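Local coordinates for AlyGC (Glaciecola chathamensis, PDB 5GKD), which cleaves alginate as a marine bacterial alginate lyase of polysaccharide lyase family 6, and carries a bound calcium ion, at residues His562-Gly567 and Asp588-Asn593; Gln618-Lys623 and Lys652-Ala657; Ala657-Leu662 and Ala679-Glu684. All coordinates share one frame; numbering follows the deposited sequence.

Contact 1: His562-Gly567 and Asp588-Asn593; sequences HFFDAG and DLFRLN
Arg591 lies over His562, its guanidinium stacked on the imidazole with planes 13° apart and CZ of Arg591 3.6 Å from NE2 of His562. Its CD covers the same ring nearer the rim, 3.3 Å from CG of His562. At the imidazole edge, ND1 of His562 takes the backbone N-H of Asp588 in the ring plane at 3.0 Å.

The charges are shared out around that guanidinium. A bend at chi3 (66°) sets NE of Arg591 2.8 Å from OD1 of Asp565, which it meets from above the carboxylate plane, while NH1 bonds in plane to OD2 of Asp588 at 2.9 Å. Water 1 joins Asp565 OD2 to NH2, and Lys594 is a further ion-pair partner of Asp565 OD1.

Phe564 and Phe590 point to the other face, where CB of Phe564 rests 3.6 Å from CD1 of Phe590. Phe563, at the chain's corner, turns its edge to the face of Phe590, CE2 of Phe563 3.9 Å from CZ of Phe590. Parallel-strand bonds, among them Arg591 N to Phe564 O, tie the backbones together.

In the beta-helix, strand 530-534 flanks 564-565 and strand 622-625 flanks 590-592, while the phenylalanines pack against strands 543-548 and 572-578.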
loop_
_atom_site.group_PDB
_atom_site.type_symbol
_atom_site.label_atom_id
_atom_site.label_comp_id
_atom_site.label_asym_id
_atom_site.label_seq_id
_atom_site.Cartn_x
_atom_site.Cartn_y
_atom_site.Cartn_z
ATOM N N HIS A 562 7.198 -8.480 -14.000
ATOM C CA HIS A 562 8.293 -8.520 -13.044
ATOM C C HIS A 562 8.457 -9.906 -12.450
ATOM O O HIS A 562 7.497 -10.667 -12.307
ATOM C CB HIS A 562 8.053 -7.516 -11.924
ATOM C CG HIS A 562 7.625 -6.175 -12.419
ATOM N ND1 HIS A 562 8.450 -5.366 -13.170
ATOM C CD2 HIS A 562 6.457 -5.506 -12.287
ATOM C CE1 HIS A 562 7.804 -4.256 -13.480
ATOM N NE2 HIS A 562 6.595 -4.316 -12.957
ATOM N N PHE A 563 9.694 -10.227 -12.086
ATOM C CA PHE A 563 9.913 -11.485 -11.387
ATOM C C PHE A 563 9.530 -11.376 -9.905
ATOM O O PHE A 563 8.809 -12.236 -9.384
ATOM C CB PHE A 563 11.369 -11.931 -11.535
ATOM C CG PHE A 563 11.700 -13.137 -10.724
ATOM C CD1 PHE A 563 11.300 -14.398 -11.135
ATOM C CD2 PHE A 563 12.382 -13.013 -9.531
ATOM C CE1 PHE A 563 11.585 -15.511 -10.374
ATOM C CE2 PHE A 563 12.677 -14.116 -8.772
ATOM C CZ PHE A 563 12.274 -15.371 -9.192
ATOM N N PHE A 564 10.023 -10.344 -9.203
ATOM C CA PHE A 564 9.717 -10.174 -7.786
ATOM C C PHE A 564 9.354 -8.728 -7.492
ATOM O O PHE A 564 10.135 -7.819 -7.787
ATOM C CB PHE A 564 10.874 -10.601 -6.869
ATOM C CG PHE A 564 10.533 -10.497 -5.401
ATOM C CD1 PHE A 564 9.855 -11.516 -4.759
ATOM C CD2 PHE A 564 10.842 -9.351 -4.680
ATOM C CE1 PHE A 564 9.508 -11.410 -3.423
ATOM C CE2 PHE A 564 10.502 -9.235 -3.340
ATOM C CZ PHE A 564 9.836 -10.274 -2.711
ATOM N N ASP A 565 8.204 -8.524 -6.851
ATOM C CA ASP A 565 7.677 -7.196 -6.549
ATOM C C ASP A 565 7.409 -7.102 -5.051
ATOM O O ASP A 565 6.484 -7.738 -4.545
ATOM C CB ASP A 565 6.402 -6.928 -7.356
ATOM C CG ASP A 565 5.970 -5.458 -7.313
ATOM O OD1 ASP A 565 6.836 -4.571 -7.217
ATOM O OD2 ASP A 565 4.761 -5.189 -7.383
ATOM N N ALA A 566 8.216 -6.317 -4.344
ATOM C CA ALA A 566 8.050 -6.140 -2.909
ATOM C C ALA A 566 6.879 -5.207 -2.619
ATOM O O ALA A 566 6.748 -4.156 -3.242
ATOM C CB ALA A 566 9.333 -5.576 -2.285
ATOM N N GLY A 567 6.035 -5.593 -1.665
ATOM C CA GLY A 567 4.981 -4.707 -1.217
ATOM C C GLY A 567 5.524 -3.509 -0.464
ATOM O O GLY A 567 6.603 -3.550 0.133
ATOM N N ASP A 588 11.196 -5.807 -14.155
ATOM C CA ASP A 588 12.416 -5.920 -13.367
ATOM C C ASP A 588 12.517 -7.311 -12.763
ATOM O O ASP A 588 11.532 -8.049 -12.678
ATOM C CB ASP A 588 12.455 -4.889 -12.246
ATOM C CG ASP A 588 12.267 -3.474 -12.746
ATOM O OD1 ASP A 588 13.058 -3.006 -13.595
ATOM O OD2 ASP A 588 11.313 -2.825 -12.296
ATOM N N LEU A 589 13.730 -7.655 -12.331
ATOM C CA LEU A 589 13.949 -8.881 -11.576
ATOM C C LEU A 589 13.506 -8.714 -10.126
ATOM O O LEU A 589 12.590 -9.403 -9.666
ATOM C CB LEU A 589 15.423 -9.278 -11.646
ATOM C CG LEU A 589 15.907 -10.621 -12.182
ATOM C CD1 LEU A 589 16.896 -11.245 -11.205
ATOM C CD2 LEU A 589 14.790 -11.577 -12.518
ATOM N N PHE A 590 14.144 -7.805 -9.389
ATOM C CA PHE A 590 13.815 -7.556 -7.988
ATOM C C PHE A 590 13.479 -6.082 -7.802
ATOM O O PHE A 590 14.315 -5.207 -8.054
ATOM C CB PHE A 590 14.963 -7.978 -7.060
ATOM C CG PHE A 590 15.151 -9.468 -6.984
ATOM C CD1 PHE A 590 14.399 -10.226 -6.119
ATOM C CD2 PHE A 590 16.055 -10.112 -7.810
ATOM C CE1 PHE A 590 14.552 -11.588 -6.056
ATOM C CE2 PHE A 590 16.221 -11.468 -7.746
ATOM C CZ PHE A 590 15.466 -12.210 -6.863
ATOM N N ARG A 591 12.254 -5.813 -7.372
ATOM C CA ARG A 591 11.776 -4.457 -7.135
ATOM C C ARG A 591 11.786 -4.223 -5.628
ATOM O O ARG A 591 10.853 -4.620 -4.923
ATOM C CB ARG A 591 10.394 -4.271 -7.753
ATOM C CG ARG A 591 10.445 -4.204 -9.269
ATOM C CD ARG A 591 9.128 -4.593 -9.915
ATOM N NE ARG A 591 8.061 -3.649 -9.616
ATOM C CZ ARG A 591 7.949 -2.450 -10.170
ATOM N NH1 ARG A 591 8.855 -2.035 -11.038
ATOM N NH2 ARG A 591 6.938 -1.655 -9.840
ATOM N N LEU A 592 12.858 -3.588 -5.142
ATOM C CA LEU A 592 13.128 -3.371 -3.725
ATOM C C LEU A 592 13.311 -1.891 -3.432
ATOM O O LEU A 592 14.165 -1.496 -2.634
ATOM C CB LEU A 592 14.367 -4.132 -3.273
ATOM C CG LEU A 592 14.331 -5.614 -2.904
ATOM C CD1 LEU A 592 12.949 -6.156 -2.639
ATOM C CD2 LEU A 592 15.066 -6.438 -3.909
ATOM N N ASN A 593 12.507 -1.061 -4.085
ATOM C CA ASN A 593 12.659 0.386 -4.077
ATOM C C ASN A 593 11.333 1.088 -3.819
ATOM O O ASN A 593 11.054 2.138 -4.405
ATOM C CB ASN A 593 13.237 0.863 -5.405
ATOM C CG ASN A 593 12.320 0.566 -6.563
ATOM O OD1 ASN A 593 11.476 -0.324 -6.474
ATOM N ND2 ASN A 593 12.443 1.331 -7.639
HETATM O O HOH W 1 4.489 -2.592 -8.335
#

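Contact 2: Gln618-Lys623 and Lys652-Ala657; sequences QGAIAK and KRNKSA
The flat carboxamide of Asn654 is approached at OD1 from opposite faces of its plane, by NZ of Lys623 on one and by the hydroxyl of Ser656 on the other. Lys623 NZ donates to Asn654 OD1 at 2.9 Å, 31° out of the carbonyl plane. Ser656 OG donates from closer in, 2.6 Å from Asn654 OD1. At the other end of the group, ND2 of Asn654 lies beside the Gly619-Ala620 peptide, in van der Waals contact 3.9 Å from Ala620 N. Its hydrogen-bond acceptors are Gly649 O and Ala658 O.

Lys623 starts from strand 622-625 and stretches out beyond CG, its side chain and that of Asn654 passing antiparallel to each other. CE of Lys623 comes close as well, 3.3 Å from Asn654 OD1 and 3.9 Å from Ser656 OG. CG of Asn654 stands anti to the backbone N (chi1 180°), which carries the carboxamide out to the lysine.

This is a corner of a beta-helix coil, where the chain between strands 644-648 and 660-663 folds back over the residues leading into strand 622-625. The fold-back is a type I turn from Asn654 to Ala657, closed by Ala657 N to Asn654 O at 3.0 Å. Asn654 OD1 also draws a weak bond from Ser656 N, as in an Asx turn. One oxygen thus braces the turn from within while it receives the lysine of the neighbouring coil. The positive charge of Lys623 would be expected to polarise the amide, which would make the ND2 hydrogens better donors. Asp588 OD1 adds a long, weak ion pair to the same ammonium.

Closer to the start of the corner, Gln618 O lies 3.9 Å from CB of Asn654. Lys655 directs NZ away to a salt bridge with Asp598 of the second subunit and packs on Tyr625 of that same subunit.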
loop_
_atom_site.group_PDB
_atom_site.type_symbol
_atom_site.label_atom_id
_atom_site.label_comp_id
_atom_site.label_asym_id
_atom_site.label_seq_id
_atom_site.Cartn_x
_atom_site.Cartn_y
_atom_site.Cartn_z
ATOM N N GLN A 618 14.338 -6.752 -19.657
ATOM C CA GLN A 618 14.203 -5.348 -20.040
ATOM C C GLN A 618 14.479 -4.410 -18.867
ATOM O O GLN A 618 15.000 -3.306 -19.067
ATOM C CB GLN A 618 12.819 -5.082 -20.624
ATOM C CG GLN A 618 12.466 -5.917 -21.843
ATOM C CD GLN A 618 13.554 -5.887 -22.870
ATOM O OE1 GLN A 618 13.821 -4.846 -23.471
ATOM N NE2 GLN A 618 14.216 -7.027 -23.071
ATOM N N GLY A 619 14.146 -4.822 -17.652
ATOM C CA GLY A 619 14.284 -3.982 -16.481
ATOM C C GLY A 619 15.599 -4.214 -15.776
ATOM O O GLY A 619 16.543 -4.780 -16.330
ATOM N N ALA A 620 15.658 -3.781 -14.528
ATOM C CA ALA A 620 16.882 -3.937 -13.761
ATOM C C ALA A 620 16.916 -5.285 -13.054
ATOM O O ALA A 620 15.885 -5.834 -12.666
ATOM C CB ALA A 620 17.038 -2.816 -12.739
ATOM N N ILE A 621 18.131 -5.818 -12.917
ATOM C CA ILE A 621 18.401 -6.902 -11.975
ATOM C C ILE A 621 17.836 -6.566 -10.597
ATOM O O ILE A 621 17.187 -7.393 -9.947
ATOM C CB ILE A 621 19.916 -7.153 -11.894
ATOM C CG1 ILE A 621 20.478 -7.507 -13.273
ATOM C CG2 ILE A 621 20.238 -8.193 -10.830
ATOM C CD1 ILE A 621 21.996 -7.330 -13.360
ATOM N N ALA A 622 18.105 -5.357 -10.117
ATOM C CA ALA A 622 17.630 -4.961 -8.802
ATOM C C ALA A 622 17.565 -3.446 -8.742
ATOM O O ALA A 622 18.459 -2.759 -9.239
ATOM C CB ALA A 622 18.537 -5.492 -7.686
ATOM N N LYS A 623 16.496 -2.939 -8.149
ATOM C CA LYS A 623 16.375 -1.538 -7.781
ATOM C C LYS A 623 16.176 -1.538 -6.279
ATOM O O LYS A 623 15.152 -2.026 -5.790
ATOM C CB LYS A 623 15.194 -0.865 -8.486
ATOM C CG LYS A 623 15.055 -1.195 -9.961
ATOM C CD LYS A 623 14.016 -0.315 -10.618
ATOM C CE LYS A 623 14.195 -0.334 -12.136
ATOM N NZ LYS A 623 13.235 0.526 -12.852
ATOM N N LYS A 652 12.699 0.299 -22.692
ATOM C CA LYS A 652 12.264 1.691 -22.679
ATOM C C LYS A 652 11.425 2.042 -21.456
ATOM O O LYS A 652 11.199 3.224 -21.214
ATOM C CB LYS A 652 11.464 2.013 -23.947
ATOM C CG LYS A 652 10.046 1.448 -23.948
ATOM C CD LYS A 652 9.264 1.815 -25.223
ATOM C CE LYS A 652 7.880 1.150 -25.218
ATOM N NZ LYS A 652 7.374 0.756 -26.582
ATOM N N ARG A 653 10.943 1.068 -20.697
ATOM C CA ARG A 653 10.160 1.383 -19.513
ATOM C C ARG A 653 10.989 1.400 -18.237
ATOM O O ARG A 653 10.451 1.728 -17.175
ATOM C CB ARG A 653 8.986 0.406 -19.380
ATOM C CG ARG A 653 8.009 0.537 -20.533
ATOM C CD ARG A 653 6.827 -0.394 -20.404
ATOM N NE ARG A 653 6.180 -0.546 -21.703
ATOM C CZ ARG A 653 5.147 0.180 -22.107
ATOM N NH1 ARG A 653 4.626 1.097 -21.302
ATOM N NH2 ARG A 653 4.635 -0.018 -23.310
ATOM N N ASN A 654 12.283 1.086 -18.323
ATOM C CA ASN A 654 13.189 1.111 -17.173
ATOM C C ASN A 654 13.662 2.547 -17.001
ATOM O O ASN A 654 14.615 2.995 -17.638
ATOM C CB ASN A 654 14.348 0.138 -17.379
ATOM C CG ASN A 654 15.332 0.126 -16.219
ATOM O OD1 ASN A 654 15.055 0.640 -15.139
ATOM N ND2 ASN A 654 16.496 -0.466 -16.446
ATOM N N LYS A 655 12.973 3.292 -16.137
ATOM C CA LYS A 655 13.294 4.707 -15.979
ATOM C C LYS A 655 14.687 4.920 -15.400
ATOM O O LYS A 655 15.282 5.974 -15.637
ATOM C CB LYS A 655 12.239 5.390 -15.111
ATOM C CG LYS A 655 10.865 5.438 -15.752
ATOM C CD LYS A 655 9.799 5.901 -14.786
ATOM C CE LYS A 655 8.420 5.509 -15.291
ATOM N NZ LYS A 655 7.349 6.381 -14.753
ATOM N N SER A 656 15.227 3.936 -14.672
ATOM C CA SER A 656 16.575 4.041 -14.120
ATOM C C SER A 656 17.648 4.035 -15.198
ATOM O O SER A 656 18.761 4.507 -14.945
ATOM C CB SER A 656 16.846 2.892 -13.145
ATOM O OG SER A 656 17.030 1.648 -13.828
ATOM N N ALA A 657 17.336 3.498 -16.384
ATOM C CA ALA A 657 18.331 3.224 -17.422
ATOM C C ALA A 657 19.561 2.537 -16.834
ATOM O O ALA A 657 20.699 2.825 -17.205
ATOM C CB ALA A 657 18.720 4.501 -18.167
#

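Contact 3: Ala657-Leu662 and Ala679-Glu684; sequences AASLIL and APIIFE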
loop_
_atom_site.group_PDB
_atom_site.type_symbol
_atom_site.label_atom_id
_atom_site.label_comp_id
_atom_site.label_asym_id
_atom_site.label_seq_id
_atom_site.Cartn_x
_atom_site.Cartn_y
_atom_site.Cartn_z
ATOM N N ALA A 657 17.336 3.498 -16.384
ATOM C CA ALA A 657 18.331 3.224 -17.422
ATOM C C ALA A 657 19.561 2.537 -16.834
ATOM O O ALA A 657 20.699 2.825 -17.205
ATOM C CB ALA A 657 18.720 4.501 -18.167
ATOM N N ALA A 658 19.329 1.622 -15.896
ATOM C CA ALA A 658 20.400 0.884 -15.249
ATOM C C ALA A 658 20.074 -0.599 -15.256
ATOM O O ALA A 658 18.905 -0.994 -15.299
ATOM C CB ALA A 658 20.617 1.358 -13.804
ATOM N N SER A 659 21.122 -1.425 -15.228
ATOM C CA SER A 659 20.933 -2.841 -14.961
ATOM C C SER A 659 20.843 -3.111 -13.477
ATOM O O SER A 659 20.401 -4.191 -13.077
ATOM C CB SER A 659 22.083 -3.657 -15.546
ATOM O OG SER A 659 23.311 -3.270 -14.952
ATOM N N LEU A 660 21.268 -2.148 -12.668
ATOM C CA LEU A 660 21.323 -2.269 -11.219
ATOM C C LEU A 660 21.393 -0.854 -10.675
ATOM O O LEU A 660 22.311 -0.111 -11.035
ATOM C CB LEU A 660 22.552 -3.073 -10.822
ATOM C CG LEU A 660 22.778 -3.550 -9.401
ATOM C CD1 LEU A 660 21.726 -4.571 -9.022
ATOM C CD2 LEU A 660 24.151 -4.182 -9.319
ATOM N N ILE A 661 20.429 -0.439 -9.860
ATOM C CA ILE A 661 20.502 0.903 -9.295
ATOM C C ILE A 661 20.358 0.807 -7.784
ATOM O O ILE A 661 19.354 0.300 -7.267
ATOM C CB ILE A 661 19.488 1.884 -9.908
ATOM C CG1 ILE A 661 19.673 3.258 -9.262
ATOM C CG2 ILE A 661 18.063 1.401 -9.780
ATOM C CD1 ILE A 661 19.009 4.365 -9.983
ATOM N N LEU A 662 21.373 1.289 -7.081
ATOM C CA LEU A 662 21.534 1.082 -5.652
ATOM C C LEU A 662 21.632 2.448 -4.981
ATOM O O LEU A 662 22.639 3.150 -5.128
ATOM C CB LEU A 662 22.763 0.222 -5.381
ATOM C CG LEU A 662 22.784 -1.100 -6.159
ATOM C CD1 LEU A 662 24.000 -1.944 -5.797
ATOM C CD2 LEU A 662 21.545 -1.884 -5.869
ATOM N N ALA A 679 22.708 -2.197 -19.627
ATOM C CA ALA A 679 22.726 -0.894 -19.007
ATOM C C ALA A 679 23.716 -0.903 -17.842
ATOM O O ALA A 679 24.026 -1.958 -17.290
ATOM C CB ALA A 679 21.314 -0.525 -18.545
ATOM N N PRO A 680 24.234 0.258 -17.461
ATOM C CA PRO A 680 25.299 0.304 -16.448
ATOM C C PRO A 680 24.792 0.008 -15.039
ATOM O O PRO A 680 23.593 -0.023 -14.754
ATOM C CB PRO A 680 25.799 1.741 -16.557
ATOM C CG PRO A 680 24.601 2.504 -17.012
ATOM C CD PRO A 680 23.931 1.601 -17.992
ATOM N N ILE A 681 25.751 -0.235 -14.153
ATOM C CA ILE A 681 25.527 -0.218 -12.713
ATOM C C ILE A 681 25.523 1.232 -12.247
ATOM O O ILE A 681 26.362 2.026 -12.678
ATOM C CB ILE A 681 26.631 -1.016 -11.997
ATOM C CG1 ILE A 681 26.596 -2.483 -12.401
ATOM C CG2 ILE A 681 26.535 -0.853 -10.487
ATOM C CD1 ILE A 681 27.848 -3.224 -11.951
ATOM N N ILE A 682 24.588 1.604 -11.371
ATOM C CA ILE A 682 24.517 2.986 -10.904
ATOM C C ILE A 682 24.427 3.001 -9.389
ATOM O O ILE A 682 23.495 2.428 -8.812
ATOM C CB ILE A 682 23.337 3.765 -11.507
ATOM C CG1 ILE A 682 23.432 3.813 -13.032
ATOM C CG2 ILE A 682 23.331 5.190 -10.953
ATOM C CD1 ILE A 682 22.387 4.694 -13.685
ATOM N N PHE A 683 25.387 3.665 -8.752
ATOM C CA PHE A 683 25.388 3.881 -7.318
ATOM C C PHE A 683 24.919 5.295 -7.022
ATOM O O PHE A 683 25.353 6.252 -7.674
ATOM C CB PHE A 683 26.779 3.653 -6.718
ATOM C CG PHE A 683 27.250 2.242 -6.834
ATOM C CD1 PHE A 683 26.804 1.283 -5.954
ATOM C CD2 PHE A 683 28.126 1.871 -7.834
ATOM C CE1 PHE A 683 27.224 -0.029 -6.072
ATOM C CE2 PHE A 683 28.548 0.567 -7.957
ATOM C CZ PHE A 683 28.096 -0.384 -7.075
ATOM N N GLU A 684 24.018 5.413 -6.060
ATOM C CA GLU A 684 23.609 6.683 -5.485
ATOM C C GLU A 684 23.899 6.570 -3.982
ATOM O O GLU A 684 23.055 6.159 -3.182
ATOM C CB GLU A 684 22.122 6.982 -5.835
ATOM C CG GLU A 684 21.876 7.121 -7.350
ATOM C CD GLU A 684 20.456 7.528 -7.728
ATOM O OE1 GLU A 684 19.536 7.322 -6.914
ATOM O OE2 GLU A 684 20.257 8.056 -8.852
#
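Strands 660-662 and 681-684 run parallel, their axes 4.9 Å apart and 8° from alignment, with Leu660, Ile661 and Leu662 abreast of Ile681, Ile682 and Phe683. The ladder passes from Leu660 O to Ile682 N, back from Ile682 O to Leu662 N, and on from Leu662 O to Glu684 N at 2.8 Å.

Leu660, Leu662, Ile681 and Phe683 share one face. Leu662 and Phe683 lie side by side and point the same way, CD1 of Leu662 3.8 Å from CE1 of Phe683, whereas Leu660 CD2 only grazes Ile681 CG2 at 4.3 Å. The sheet is one wall of a parallel beta-helix, the fold also seen in pectate lyases. This face meets strands 667-676 and 691-700 across the interior.

On the other face Ile661 stands beside Ile682, whose CD1 reaches back to Ala658 CB at 3.8 Å. The CD1 methyl of Ile661 lies 4.1 Å from OE2 of Glu684, a carboxylate held by His663 through OE1 and by Arg708 through OE2.

Before the strands begin, Ser659 grips the corner twice. Its N-H goes to Pro680 O at 2.9 Å, and its OG, in the crowded position between backbone N and carbonyl carbon (chi1 61°), donates to Ala679 O at 2.8 Å from above the carbonyl plane. An alanine here would probably leave Ala679 O without its hydroxyl donor and the corner held less firmly. Ala679 CB packs against Ser659 N and the Ala658 carbonyl carbon, and Pro680 CD abuts Ala657 O.

How the contacts relate
Contacts 1 and 3 are buried pairings of strands in one parallel sheet of the C-terminal beta-helix; contact 2 is partly buried and lies at a corner, where a loop meets the residues before strand 622-625. Strands 590-592 and 622-625 are neighbours, as are 622-625 and 660-663, so contact 2 touches both others: Leu589 N meets Ala620 O at 2.8 Å, and Ile621 N meets Ser659 O at 2.8 Å. Contacts 1 and 3 do not touch. Aromatic and aliphatic side chains pack inward in both, but contact 1 adds an ionic network on its other face, contact 3 is largely aliphatic, and contact 2 rests on polar side chains.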